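Local coordinates for superoxide dismutase [Fe] (Aquifex pyrophilus, PDB 1COJ), which catalyses the disproportionation of superoxide radicals to hydrogen peroxide and oxygen at an iron ion, one in each subunit of a homotetramer, at residues 160-168 and 177-185. Residues are numbered along the deposited sequence; the frame is centred on the assembly and turned at random.
Sequences IVIDTYEHA and RPPYIDAFF. With FE (Fe (III) ion), chain B.
The hydroxyl of Tyr180 reaches the backbone of an iron ligand: Tyr180 OH donates to Asp163 O at 2.7 Å, meeting a lone pair in the carbonyl plane, while the carbonyl itself lies at the ring's edge. The same hydroxyl also bonds to Tyr84 OH, and Ala168 CB lies 3.8 Å from Tyr180 OH. Tyr180 is thus a second-shell residue: it grips the Asp163 carbonyl and probably helps to position the carboxylate, which faces the iron. Asp163 OD2 binds the iron at 1.9 Å; OD1 accepts from Tyr165 N above the carboxylate plane, forming an Asx turn, after which the chain leads on to His167, whose NE2 is another ligand. His27, His81 and a water complete the site.

One helical turn beyond Tyr180, Phe184 carries the apolar part. Ile162 holds CG1 beside its backbone N (chi1 -50°), and this methylene lies over one ring face in a CH-pi contact, 4.1 Å from Ile162 CG1 to the Phe184 centroid. Ile160 CG2 comes to the ring's edge, whereas Ile162 CD1 extends to Phe185 CE2 at 4.2 Å. Val161 O, buried here without a hydrogen-bond partner, lies 3.4 Å from Phe184 CZ. At the other end, Arg177 bends at chi3 (-66°) and turns a guanidinium face to Thr164 CB; its NH1 hydrogen-bonds to Ala122 O and its NH2 to Tyr169 OH, while Thr164 OG1 hydrogen-bonds to Phe125 O.

Helix 177-185 runs roughly antiparallel to strand 160-163, at 148°, within the C-terminal domain. The strand pairs with 128-134 in the antiparallel sheet, and helix 111-124 packs against Ile181 and Phe185.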
# COMPACT_ATOMS: atom_id res chain seq x y z
N ILE A 160 -18.91 6.83 13.63
CA ILE A 160 -18.39 5.82 14.56
C ILE A 160 -17.05 5.34 14.01
O ILE A 160 -16.95 4.95 12.84
CB ILE A 160 -19.35 4.62 14.71
CG1 ILE A 160 -20.68 5.07 15.33
CG2 ILE A 160 -18.70 3.52 15.55
CD1 ILE A 160 -21.70 3.95 15.50
N VAL A 161 -16.02 5.36 14.86
CA VAL A 161 -14.68 4.95 14.47
C VAL A 161 -14.13 3.87 15.41
O VAL A 161 -14.02 4.09 16.62
CB VAL A 161 -13.71 6.16 14.47
CG1 VAL A 161 -12.32 5.74 14.07
CG2 VAL A 161 -14.22 7.23 13.51
N ILE A 162 -13.79 2.71 14.86
CA ILE A 162 -13.25 1.61 15.65
C ILE A 162 -11.80 1.34 15.25
O ILE A 162 -11.51 1.08 14.08
CB ILE A 162 -14.05 0.30 15.46
CG1 ILE A 162 -15.55 0.55 15.65
CG2 ILE A 162 -13.57 -0.76 16.46
CD1 ILE A 162 -16.41 -0.70 15.46
N ASP A 163 -10.91 1.42 16.22
CA ASP A 163 -9.49 1.17 16.00
C ASP A 163 -9.26 -0.34 16.03
O ASP A 163 -9.60 -1.00 17.01
CB ASP A 163 -8.67 1.82 17.12
CG ASP A 163 -7.18 1.83 16.84
OD1 ASP A 163 -6.75 1.28 15.80
OD2 ASP A 163 -6.42 2.42 17.63
N THR A 164 -8.71 -0.90 14.95
CA THR A 164 -8.44 -2.33 14.92
C THR A 164 -6.95 -2.63 14.93
O THR A 164 -6.54 -3.77 14.72
CB THR A 164 -9.14 -3.05 13.73
OG1 THR A 164 -8.64 -2.55 12.48
CG2 THR A 164 -10.65 -2.84 13.79
N TYR A 165 -6.12 -1.61 15.14
CA TYR A 165 -4.68 -1.81 15.23
C TYR A 165 -4.48 -2.70 16.45
O TYR A 165 -5.20 -2.56 17.44
CB TYR A 165 -3.94 -0.49 15.48
CG TYR A 165 -3.48 0.23 14.24
CD1 TYR A 165 -2.12 0.34 13.94
CD2 TYR A 165 -4.39 0.84 13.37
CE1 TYR A 165 -1.67 1.04 12.81
CE2 TYR A 165 -3.96 1.54 12.23
CZ TYR A 165 -2.60 1.64 11.96
OH TYR A 165 -2.15 2.36 10.86
N GLU A 166 -3.48 -3.56 16.40
CA GLU A 166 -3.21 -4.47 17.51
C GLU A 166 -2.97 -3.80 18.85
O GLU A 166 -3.35 -4.34 19.89
CB GLU A 166 -2.06 -5.41 17.14
CG GLU A 166 -2.41 -6.27 15.95
CD GLU A 166 -1.30 -7.21 15.53
OE1 GLU A 166 -0.11 -6.83 15.60
OE2 GLU A 166 -1.62 -8.33 15.10
N HIS A 167 -2.38 -2.61 18.85
CA HIS A 167 -2.11 -1.91 20.11
C HIS A 167 -3.39 -1.48 20.82
O HIS A 167 -3.38 -1.21 22.03
CB HIS A 167 -1.18 -0.71 19.89
CG HIS A 167 -1.74 0.34 18.97
ND1 HIS A 167 -1.04 0.89 17.91
CD2 HIS A 167 -2.93 0.99 18.99
CE1 HIS A 167 -1.81 1.82 17.34
NE2 HIS A 167 -2.97 1.91 17.97
N ALA A 168 -4.50 -1.45 20.09
CA ALA A 168 -5.78 -1.03 20.66
C ALA A 168 -6.42 -2.05 21.61
O ALA A 168 -7.16 -1.67 22.52
CB ALA A 168 -6.75 -0.68 19.54
N ARG A 177 -9.75 -10.36 18.95
CA ARG A 177 -10.41 -9.12 18.55
C ARG A 177 -11.92 -9.04 18.82
O ARG A 177 -12.42 -8.00 19.25
CB ARG A 177 -10.11 -8.81 17.08
CG ARG A 177 -10.58 -7.43 16.63
CD ARG A 177 -10.24 -7.15 15.17
NE ARG A 177 -8.80 -7.06 14.94
CZ ARG A 177 -8.24 -6.85 13.75
NH1 ARG A 177 -8.99 -6.71 12.67
NH2 ARG A 177 -6.91 -6.81 13.64
N PRO A 178 -12.67 -10.14 18.60
CA PRO A 178 -14.13 -10.11 18.84
C PRO A 178 -14.59 -9.57 20.20
O PRO A 178 -15.48 -8.73 20.26
CB PRO A 178 -14.53 -11.57 18.62
CG PRO A 178 -13.60 -12.00 17.55
CD PRO A 178 -12.28 -11.43 17.99
N PRO A 179 -14.01 -10.07 21.31
CA PRO A 179 -14.45 -9.55 22.61
C PRO A 179 -14.15 -8.06 22.77
O PRO A 179 -14.87 -7.36 23.48
CB PRO A 179 -13.68 -10.41 23.61
CG PRO A 179 -12.47 -10.84 22.84
CD PRO A 179 -13.02 -11.15 21.49
N TYR A 180 -13.12 -7.58 22.09
CA TYR A 180 -12.76 -6.17 22.15
C TYR A 180 -13.82 -5.34 21.44
O TYR A 180 -14.23 -4.28 21.92
CB TYR A 180 -11.38 -5.94 21.53
CG TYR A 180 -11.14 -4.54 21.00
CD1 TYR A 180 -11.06 -3.44 21.86
CD2 TYR A 180 -11.01 -4.31 19.63
CE1 TYR A 180 -10.85 -2.15 21.36
CE2 TYR A 180 -10.80 -3.03 19.12
CZ TYR A 180 -10.72 -1.95 19.99
OH TYR A 180 -10.52 -0.68 19.49
N ILE A 181 -14.28 -5.83 20.29
CA ILE A 181 -15.31 -5.12 19.52
C ILE A 181 -16.59 -5.02 20.34
O ILE A 181 -17.24 -3.97 20.37
CB ILE A 181 -15.58 -5.83 18.17
CG1 ILE A 181 -14.30 -5.88 17.34
CG2 ILE A 181 -16.67 -5.08 17.40
CD1 ILE A 181 -14.38 -6.78 16.12
N ASP A 182 -16.95 -6.10 21.04
CA ASP A 182 -18.14 -6.09 21.88
C ASP A 182 -17.98 -5.06 22.99
O ASP A 182 -18.91 -4.30 23.28
CB ASP A 182 -18.39 -7.48 22.50
CG ASP A 182 -18.80 -8.52 21.48
OD1 ASP A 182 -19.42 -8.14 20.46
OD2 ASP A 182 -18.52 -9.71 21.69
N ALA A 183 -16.80 -5.02 23.60
CA ALA A 183 -16.52 -4.07 24.68
C ALA A 183 -16.63 -2.64 24.17
O ALA A 183 -17.18 -1.78 24.86
CB ALA A 183 -15.14 -4.33 25.27
N PHE A 184 -16.16 -2.39 22.95
CA PHE A 184 -16.24 -1.06 22.35
C PHE A 184 -17.70 -0.60 22.29
O PHE A 184 -18.03 0.52 22.67
CB PHE A 184 -15.62 -1.04 20.95
CG PHE A 184 -15.78 0.27 20.23
CD1 PHE A 184 -14.82 1.28 20.38
CD2 PHE A 184 -16.89 0.52 19.44
CE1 PHE A 184 -14.99 2.51 19.75
CE2 PHE A 184 -17.06 1.75 18.80
CZ PHE A 184 -16.10 2.74 18.96
N PHE A 185 -18.57 -1.48 21.80
CA PHE A 185 -19.99 -1.16 21.70
C PHE A 185 -20.66 -0.87 23.05
O PHE A 185 -21.62 -0.11 23.12
CB PHE A 185 -20.74 -2.26 20.95
CG PHE A 185 -20.63 -2.14 19.46
CD1 PHE A 185 -21.50 -1.31 18.75
CD2 PHE A 185 -19.65 -2.83 18.75
CE1 PHE A 185 -21.39 -1.17 17.37
CE2 PHE A 185 -19.53 -2.69 17.37
CZ PHE A 185 -20.40 -1.86 16.68
FE FE B . -4.63 3.16 17.79
O HOH W 1 -4.44 2.98 15.80